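Local coordinates for T cell receptor mu chain (Monodelphis domestica, PDB 7L15), which forms, together with a gamma chain, the marsupial gamma-mu T cell receptor and probably takes part in antigen recognition through its immunoglobulin V domain, at residues 86-91 and 103-108; 95-100 and 179-184; 151-154 and 160-163. All coordinates share one frame; numbering follows the deposited sequence.

Contact 1. Residues 86-91 and 103-108; sequences NQIFLQ and YHCARR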
loop_
_atom_site.group_PDB
_atom_site.type_symbol
_atom_site.label_atom_id
_atom_site.label_comp_id
_atom_site.label_asym_id
_atom_site.label_seq_id
_atom_site.Cartn_x
_atom_site.Cartn_y
_atom_site.Cartn_z
ATOM N N ASN A 86 23.329 -13.913 19.061
ATOM C CA ASN A 86 23.252 -13.623 17.627
ATOM C C ASN A 86 21.882 -13.051 17.228
ATOM O O ASN A 86 21.325 -13.385 16.181
ATOM C CB ASN A 86 23.578 -14.869 16.797
ATOM C CG ASN A 86 25.062 -15.241 16.826
ATOM O OD1 ASN A 86 25.837 -14.736 17.632
ATOM N ND2 ASN A 86 25.456 -16.130 15.924
ATOM N N GLN A 87 21.344 -12.158 18.045
ATOM C CA GLN A 87 20.057 -11.532 17.765
ATOM C C GLN A 87 20.219 -10.024 17.630
ATOM O O GLN A 87 21.132 -9.435 18.217
ATOM C CB GLN A 87 19.046 -11.834 18.877
ATOM C CG GLN A 87 18.853 -13.320 19.159
ATOM C CD GLN A 87 18.247 -13.550 20.528
ATOM O OE1 GLN A 87 18.451 -12.755 21.444
ATOM N NE2 GLN A 87 17.494 -14.631 20.672
ATOM N N ILE A 88 19.339 -9.399 16.836
ATOM C CA ILE A 88 19.156 -7.952 16.882
ATOM C C ILE A 88 17.683 -7.661 17.107
ATOM O O ILE A 88 16.809 -8.459 16.760
ATOM C CB ILE A 88 19.635 -7.195 15.624
ATOM C CG1 ILE A 88 18.625 -7.325 14.476
ATOM C CG2 ILE A 88 21.007 -7.658 15.216
ATOM C CD1 ILE A 88 18.727 -6.199 13.468
ATOM N N PHE A 89 17.420 -6.495 17.689
ATOM C CA PHE A 89 16.082 -6.100 18.097
ATOM C C PHE A 89 15.695 -4.783 17.451
ATOM O O PHE A 89 16.549 -3.993 17.040
ATOM C CB PHE A 89 15.982 -5.982 19.606
ATOM C CG PHE A 89 16.460 -7.199 20.316
ATOM C CD1 PHE A 89 17.813 -7.362 20.606
ATOM C CD2 PHE A 89 15.569 -8.207 20.664
ATOM C CE1 PHE A 89 18.267 -8.500 21.242
ATOM C CE2 PHE A 89 16.014 -9.357 21.300
ATOM C CZ PHE A 89 17.366 -9.503 21.596
ATOM N N LEU A 90 14.389 -4.582 17.337
ATOM C CA LEU A 90 13.817 -3.334 16.867
ATOM C C LEU A 90 12.892 -2.798 17.945
ATOM O O LEU A 90 12.149 -3.556 18.577
ATOM C CB LEU A 90 13.056 -3.536 15.558
ATOM C CG LEU A 90 12.179 -2.387 15.066
ATOM C CD1 LEU A 90 13.044 -1.267 14.583
ATOM C CD2 LEU A 90 11.254 -2.834 13.934
ATOM N N GLN A 91 12.940 -1.496 18.172
ATOM C CA GLN A 91 11.982 -0.880 19.072
ATOM C C GLN A 91 11.408 0.363 18.426
ATOM O O GLN A 91 12.156 1.226 17.966
ATOM C CB GLN A 91 12.602 -0.521 20.415
ATOM C CG GLN A 91 11.637 0.296 21.242
ATOM C CD GLN A 91 12.172 0.657 22.611
ATOM O OE1 GLN A 91 12.108 -0.152 23.545
ATOM N NE2 GLN A 91 12.691 1.883 22.744
ATOM N N TYR A 103 7.433 -6.257 8.770
ATOM C CA TYR A 103 8.763 -5.855 9.214
ATOM C C TYR A 103 9.786 -6.941 8.884
ATOM O O TYR A 103 9.655 -8.084 9.330
ATOM C CB TYR A 103 8.740 -5.555 10.712
ATOM C CG TYR A 103 8.087 -4.231 11.021
ATOM C CD1 TYR A 103 6.706 -4.106 11.025
ATOM C CD2 TYR A 103 8.858 -3.089 11.269
ATOM C CE1 TYR A 103 6.104 -2.894 11.281
ATOM C CE2 TYR A 103 8.261 -1.862 11.525
ATOM C CZ TYR A 103 6.886 -1.773 11.525
ATOM O OH TYR A 103 6.268 -0.570 11.772
ATOM N N HIS A 104 10.813 -6.575 8.127
ATOM C CA HIS A 104 11.853 -7.491 7.690
ATOM C C HIS A 104 13.182 -7.118 8.325
ATOM O O HIS A 104 13.559 -5.945 8.353
ATOM C CB HIS A 104 11.997 -7.478 6.165
ATOM C CG HIS A 104 10.824 -8.056 5.447
ATOM N ND1 HIS A 104 10.788 -9.363 5.015
ATOM C CD2 HIS A 104 9.629 -7.514 5.105
ATOM C CE1 HIS A 104 9.636 -9.593 4.412
ATOM N NE2 HIS A 104 8.914 -8.488 4.452
ATOM N N CYS A 105 13.858 -8.121 8.865
ATOM C CA CYS A 105 15.279 -8.060 9.151
ATOM C C CYS A 105 16.070 -8.215 7.849
ATOM O O CYS A 105 15.704 -9.009 6.978
ATOM C CB CYS A 105 15.596 -9.188 10.128
ATOM S SG CYS A 105 17.215 -9.377 10.870
ATOM N N ALA A 106 17.148 -7.451 7.703
ATOM C CA ALA A 106 17.946 -7.501 6.480
ATOM C C ALA A 106 19.435 -7.516 6.805
ATOM O O ALA A 106 19.868 -6.865 7.756
ATOM C CB ALA A 106 17.644 -6.305 5.558
ATOM N N ARG A 107 20.215 -8.243 5.996
ATOM C CA ARG A 107 21.667 -8.267 6.088
ATOM C C ARG A 107 22.259 -7.768 4.781
ATOM O O ARG A 107 21.872 -8.229 3.700
ATOM C CB ARG A 107 22.206 -9.678 6.390
ATOM C CG ARG A 107 23.760 -9.768 6.335
ATOM C CD ARG A 107 24.311 -11.180 6.612
ATOM N NE ARG A 107 25.780 -11.231 6.683
ATOM C CZ ARG A 107 26.544 -12.125 6.044
ATOM N NH1 ARG A 107 25.999 -13.066 5.280
ATOM N NH2 ARG A 107 27.872 -12.095 6.190
ATOM N N ARG A 108 23.208 -6.844 4.879
ATOM C CA ARG A 108 23.934 -6.386 3.707
ATOM C C ARG A 108 25.040 -7.384 3.381
ATOM O O ARG A 108 25.806 -7.776 4.264
ATOM C CB ARG A 108 24.506 -4.986 3.950
ATOM C CG ARG A 108 25.338 -4.470 2.790
ATOM C CD ARG A 108 25.669 -2.992 2.972
ATOM N NE ARG A 108 26.333 -2.496 1.779
ATOM C CZ ARG A 108 26.226 -1.259 1.315
ATOM N NH1 ARG A 108 25.466 -0.368 1.943
ATOM N NH2 ARG A 108 26.865 -0.927 0.204
#

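Contact 2. Residues 95-100 and 179-184; sequences LGLRDS and LAPTAS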
loop_
_atom_site.group_PDB
_atom_site.type_symbol
_atom_site.label_atom_id
_atom_site.label_comp_id
_atom_site.label_asym_id
_atom_site.label_seq_id
_atom_site.Cartn_x
_atom_site.Cartn_y
_atom_site.Cartn_z
ATOM N N LEU A 95 3.475 3.752 18.549
ATOM C CA LEU A 95 2.953 3.227 17.293
ATOM C C LEU A 95 1.700 3.977 16.859
ATOM O O LEU A 95 0.851 4.343 17.677
ATOM C CB LEU A 95 2.614 1.743 17.432
ATOM C CG LEU A 95 3.735 0.713 17.520
ATOM C CD1 LEU A 95 3.122 -0.652 17.831
ATOM C CD2 LEU A 95 4.489 0.684 16.208
ATOM N N GLY A 96 1.578 4.175 15.546
ATOM C CA GLY A 96 0.359 4.679 14.952
ATOM C C GLY A 96 -0.003 3.843 13.739
ATOM O O GLY A 96 0.698 2.885 13.385
ATOM N N LEU A 97 -1.108 4.240 13.102
ATOM C CA LEU A 97 -1.647 3.468 11.984
ATOM C C LEU A 97 -0.649 3.329 10.845
ATOM O O LEU A 97 -0.638 2.302 10.155
ATOM C CB LEU A 97 -2.922 4.126 11.468
ATOM C CG LEU A 97 -4.011 4.309 12.527
ATOM C CD1 LEU A 97 -5.249 4.907 11.881
ATOM C CD2 LEU A 97 -4.343 2.998 13.253
ATOM N N ARG A 98 0.187 4.347 10.622
ATOM C CA ARG A 98 1.154 4.272 9.534
ATOM C C ARG A 98 2.256 3.252 9.788
ATOM O O ARG A 98 2.983 2.918 8.852
ATOM C CB ARG A 98 1.770 5.652 9.276
ATOM C CG ARG A 98 0.996 6.521 8.271
ATOM C CD ARG A 98 0.510 7.833 8.899
ATOM N NE ARG A 98 1.507 8.453 9.777
ATOM C CZ ARG A 98 1.249 9.449 10.625
ATOM N NH1 ARG A 98 2.219 9.945 11.385
ATOM N NH2 ARG A 98 0.022 9.948 10.720
ATOM N N ASP A 99 2.394 2.731 11.010
ATOM C CA ASP A 99 3.441 1.748 11.269
ATOM C C ASP A 99 3.047 0.318 10.910
ATOM O O ASP A 99 3.875 -0.579 11.102
ATOM C CB ASP A 99 3.852 1.807 12.736
ATOM C CG ASP A 99 4.430 3.162 13.115
ATOM O OD1 ASP A 99 5.405 3.594 12.454
ATOM O OD2 ASP A 99 3.886 3.805 14.036
ATOM N N SER A 100 1.821 0.085 10.426
ATOM C CA SER A 100 1.385 -1.253 10.031
ATOM C C SER A 100 2.137 -1.743 8.796
ATOM O O SER A 100 2.473 -0.977 7.899
ATOM C CB SER A 100 -0.119 -1.268 9.727
ATOM O OG SER A 100 -0.881 -0.970 10.885
ATOM N N LEU A 179 -14.845 -0.110 5.390
ATOM C CA LEU A 179 -14.672 0.390 6.741
ATOM C C LEU A 179 -13.209 0.724 6.923
ATOM O O LEU A 179 -12.350 -0.033 6.470
ATOM C CB LEU A 179 -15.120 -0.668 7.764
ATOM C CG LEU A 179 -15.053 -0.328 9.247
ATOM C CD1 LEU A 179 -16.352 -0.713 9.928
ATOM C CD2 LEU A 179 -13.896 -1.069 9.875
ATOM N N ALA A 180 -12.917 1.853 7.566
ATOM C CA ALA A 180 -11.519 2.229 7.766
ATOM C C ALA A 180 -11.374 3.072 9.019
ATOM O O ALA A 180 -12.285 3.833 9.369
ATOM C CB ALA A 180 -10.959 3.014 6.569
ATOM N N PRO A 181 -10.248 2.961 9.710
ATOM C CA PRO A 181 -9.965 3.888 10.812
ATOM C C PRO A 181 -9.704 5.292 10.304
ATOM O O PRO A 181 -9.306 5.499 9.157
ATOM C CB PRO A 181 -8.707 3.305 11.471
ATOM C CG PRO A 181 -8.150 2.330 10.471
ATOM C CD PRO A 181 -9.298 1.834 9.648
ATOM N N THR A 182 -9.953 6.266 11.172
ATOM C CA THR A 182 -9.595 7.653 10.936
ATOM C C THR A 182 -8.413 8.034 11.837
ATOM O O THR A 182 -7.929 7.231 12.645
ATOM C CB THR A 182 -10.803 8.565 11.169
ATOM O OG1 THR A 182 -10.995 8.746 12.575
ATOM C CG2 THR A 182 -12.081 7.954 10.552
ATOM N N ALA A 183 -7.953 9.281 11.697
ATOM C CA ALA A 183 -6.820 9.768 12.488
ATOM C C ALA A 183 -7.186 9.977 13.955
ATOM O O ALA A 183 -6.314 9.899 14.823
ATOM C CB ALA A 183 -6.293 11.076 11.890
ATOM N N SER A 184 -8.460 10.230 14.254
ATOM C CA SER A 184 -8.918 10.427 15.624
ATOM C C SER A 184 -9.098 9.131 16.399
ATOM O O SER A 184 -9.607 9.180 17.518
ATOM C CB SER A 184 -10.241 11.175 15.626
ATOM O OG SER A 184 -11.187 10.438 14.884
#

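Contact 3. Residues 151-154 and 160-163; sequences CLIR and ELHV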
loop_
_atom_site.group_PDB
_atom_site.type_symbol
_atom_site.label_atom_id
_atom_site.label_comp_id
_atom_site.label_asym_id
_atom_site.label_seq_id
_atom_site.Cartn_x
_atom_site.Cartn_y
_atom_site.Cartn_z
ATOM N N CYS A 151 -24.201 5.057 1.620
ATOM C CA CYS A 151 -24.587 5.313 2.994
ATOM C C CYS A 151 -23.311 5.625 3.770
ATOM O O CYS A 151 -22.431 4.775 3.881
ATOM C CB CYS A 151 -25.342 4.110 3.566
ATOM S SG CYS A 151 -25.758 4.323 5.250
ATOM N N LEU A 152 -23.199 6.850 4.277
ATOM C CA LEU A 152 -21.994 7.320 4.948
ATOM C C LEU A 152 -22.185 7.199 6.453
ATOM O O LEU A 152 -23.142 7.749 7.006
ATOM C CB LEU A 152 -21.694 8.765 4.555
ATOM C CG LEU A 152 -20.741 9.559 5.438
ATOM C CD1 LEU A 152 -19.396 8.909 5.451
ATOM C CD2 LEU A 152 -20.627 10.984 4.874
ATOM N N ILE A 153 -21.263 6.509 7.114
ATOM C CA ILE A 153 -21.383 6.166 8.526
ATOM C C ILE A 153 -20.136 6.689 9.238
ATOM O O ILE A 153 -19.040 6.147 9.040
ATOM C CB ILE A 153 -21.542 4.654 8.705
ATOM C CG1 ILE A 153 -22.727 4.178 7.867
ATOM C CG2 ILE A 153 -21.725 4.298 10.196
ATOM C CD1 ILE A 153 -22.699 2.683 7.591
ATOM N N ARG A 154 -20.289 7.722 10.078
ATOM C CA ARG A 154 -19.136 8.496 10.545
ATOM C C ARG A 154 -18.894 8.372 12.040
ATOM O O ARG A 154 -19.789 8.619 12.854
ATOM C CB ARG A 154 -19.274 9.975 10.195
ATOM C CG ARG A 154 -19.237 10.219 8.719
ATOM C CD ARG A 154 -18.440 11.444 8.302
ATOM N NE ARG A 154 -17.628 12.021 9.361
ATOM C CZ ARG A 154 -17.612 13.313 9.665
ATOM N NH1 ARG A 154 -16.833 13.747 10.636
ATOM N NH2 ARG A 154 -18.357 14.178 8.977
ATOM N N GLU A 160 -17.182 -3.021 15.188
ATOM C CA GLU A 160 -18.236 -3.953 14.806
ATOM C C GLU A 160 -19.547 -3.195 14.588
ATOM O O GLU A 160 -19.995 -2.438 15.464
ATOM C CB GLU A 160 -18.412 -5.045 15.865
ATOM C CG GLU A 160 -17.218 -5.990 15.996
ATOM C CD GLU A 160 -16.048 -5.370 16.750
ATOM O OE1 GLU A 160 -16.283 -4.422 17.522
ATOM O OE2 GLU A 160 -14.897 -5.828 16.561
ATOM N N LEU A 161 -20.144 -3.371 13.404
ATOM C CA LEU A 161 -21.495 -2.880 13.151
ATOM C C LEU A 161 -22.130 -3.714 12.050
ATOM O O LEU A 161 -21.465 -4.469 11.339
ATOM C CB LEU A 161 -21.525 -1.382 12.784
ATOM C CG LEU A 161 -20.609 -0.745 11.724
ATOM C CD1 LEU A 161 -20.217 -1.700 10.618
ATOM C CD2 LEU A 161 -21.239 0.487 11.107
ATOM N N HIS A 162 -23.431 -3.543 11.901
ATOM C CA HIS A 162 -24.199 -4.177 10.848
ATOM C C HIS A 162 -24.934 -3.079 10.103
ATOM O O HIS A 162 -25.530 -2.199 10.735
ATOM C CB HIS A 162 -25.176 -5.196 11.435
ATOM C CG HIS A 162 -25.826 -6.077 10.419
ATOM N ND1 HIS A 162 -27.054 -5.788 9.862
ATOM C CD2 HIS A 162 -25.433 -7.255 9.879
ATOM C CE1 HIS A 162 -27.388 -6.747 9.017
ATOM N NE2 HIS A 162 -26.425 -7.651 9.014
ATOM N N VAL A 163 -24.861 -3.119 8.766
ATOM C CA VAL A 163 -25.447 -2.120 7.882
ATOM C C VAL A 163 -26.346 -2.818 6.880
ATOM O O VAL A 163 -26.084 -3.948 6.451
ATOM C CB VAL A 163 -24.394 -1.291 7.121
ATOM C CG1 VAL A 163 -25.040 -0.055 6.471
ATOM C CG2 VAL A 163 -23.275 -0.889 8.043
#

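Contact 1. Residues 86-91 and 103-108
Leu90 and Tyr103 meet inside the V domain, and the leucine is the chain to follow outward. Its CB leaves strand 87-92 toward the other segment, and CG sits trans to the backbone N (chi1 169°); from there CD2 continues anti to CA, which is what brings this methyl to the ring. CD2 lies 3.6 Å from Tyr103 CD2 and 4.0 Å from Tyr103 CE2, so one methyl meets the CD2-CE2 side of the ring. The methyl comes in obliquely, and the two side chains cross at about a right angle. Leu90 also packs against Leu34 and Trp50.

This is the centre of an immunoglobulin sandwich, where strand 87-92 and strand 101-109 belong to the two facing layers and meet through side chains alone. Tyr103 forms the tyrosine corner of V domains: its OH is hydrogen-bonded to the carbonyl of Asp99, four residues earlier, which ties down the hydroxyl end of the ring, while Leu90 touches it at CD2 and CE2.

Two residues back along the strand, Ile88 points the same way. Its CD1 stands 4.4 Å from Cys105 SG, a loose apolar contact with the sulfur that is bonded to Cys36. Ile88 also pairs through its backbone with Cys36, so the isoleucine flanks the disulfide that ties the layers together. Its side chain further touches Trp50, the core tryptophan, and Leu48, both on strand 48-53, and Phe43.

Contact 2. Residues 95-100 and 179-184
Leu97 and Pro181 touch where the V domain meets the C domain: a short 3-10 turn (97-99) between strands 87-92 and 101-109 of one immunoglobulin sandwich abuts the end of strand 175-181 of the other.

The apolar part rests on one methyl. Leu97 is extended (chi2 -177°), with CG on the far side from its carbonyl carbon, and this brings CD1 to 3.8 Å from Pro181 CB and 4.1 Å from Pro181 CG, beside the pyrrolidine ring. The same CD1 packs 3.6 Å from Thr182 O, a methyl against a carbonyl oxygen. The CB of Thr182 points away from 95-100, and it is the backbone carbonyl that does the touching. Leu97 also packs on Pro130 in the stretch that joins the domains.

The polar bonds described here stay within each domain and shape it. Asp99 holds the turn: its OD2 accepts Gly96 N at 2.8 Å, nearly straight at 171°, through the lone pair turned away from OD1, while Asp99 N donates to Gly96 O. OD1 is left to the salt bridge with Arg76 that V domains commonly carry, so both carboxylate oxygens are engaged. Ser100 OG accepts from Val128 N and makes a weak bond to Leu97 O. In the C domain, Thr182 OG1 and Ser184 OG lie 2.9 Å apart in a hydrogen bond, and Ser184 OG also bonds Thr186 OG1.

Contact 3. Residues 151-154 and 160-163
No ring or other flat group lies between Ile153 and its partners Leu161 and Val163; the contact is made by branched aliphatic chains. It belongs to the core of the C1-set constant domain, an immunoglobulin sandwich, with Ile153 on strand 148-156 of one sheet and Val163 on strand 162-167 of the facing sheet.

Ile153 divides its two branches between the two partners. CG1 turns anti to the carbonyl carbon (chi1 -55°) and sends CD1 onto Val163, while CG2 branches to Leu161. Both meetings are tip to tip. On the Leu161 side, CG2 is 3.9 Å from Leu161 CD2; the leucine holds CG between its own N and carbonyl carbon (chi1 49°), a crowded position that still directs CD2 at Ile153.

Val205 from strand 201-207 touches all three side chains. Cys151, two residues before Ile153, is disulfide-bonded to Cys203, so the covalent tie between the sheets runs close by. Arg154, turned to the other side of its strand, forms a salt bridge with Glu136 of the gamma chain. The closer of the two approaches is to the valine, whose two methyls share one isoleucine tip: Ile153 CD1 lies 3.6 Å from Val163 CG2 and 3.8 Å from Val163 CG1.

Overall arrangement
The three contacts run the length of the two-domain chain: contact 1 in the V domain core, contact 2 at the junction, contact 3 in the C domain core. The centres of contacts 1 and 3 are about 40 Å apart, on opposite sides of the chain's centre, with contact 2 about 24 Å and 18 Å from them. Along the sequence, 95-100 falls between the two segments of contact 1, while both segments of contact 3 lie between 95-100 and 179-184. Contacts 2 and 3 adjoin through Leu179 and Leu161, and share the sheet holding strands 148-156 and 175-181. Contact 2 is one small surface patch where the two separately disulfide-tied sandwiches meet.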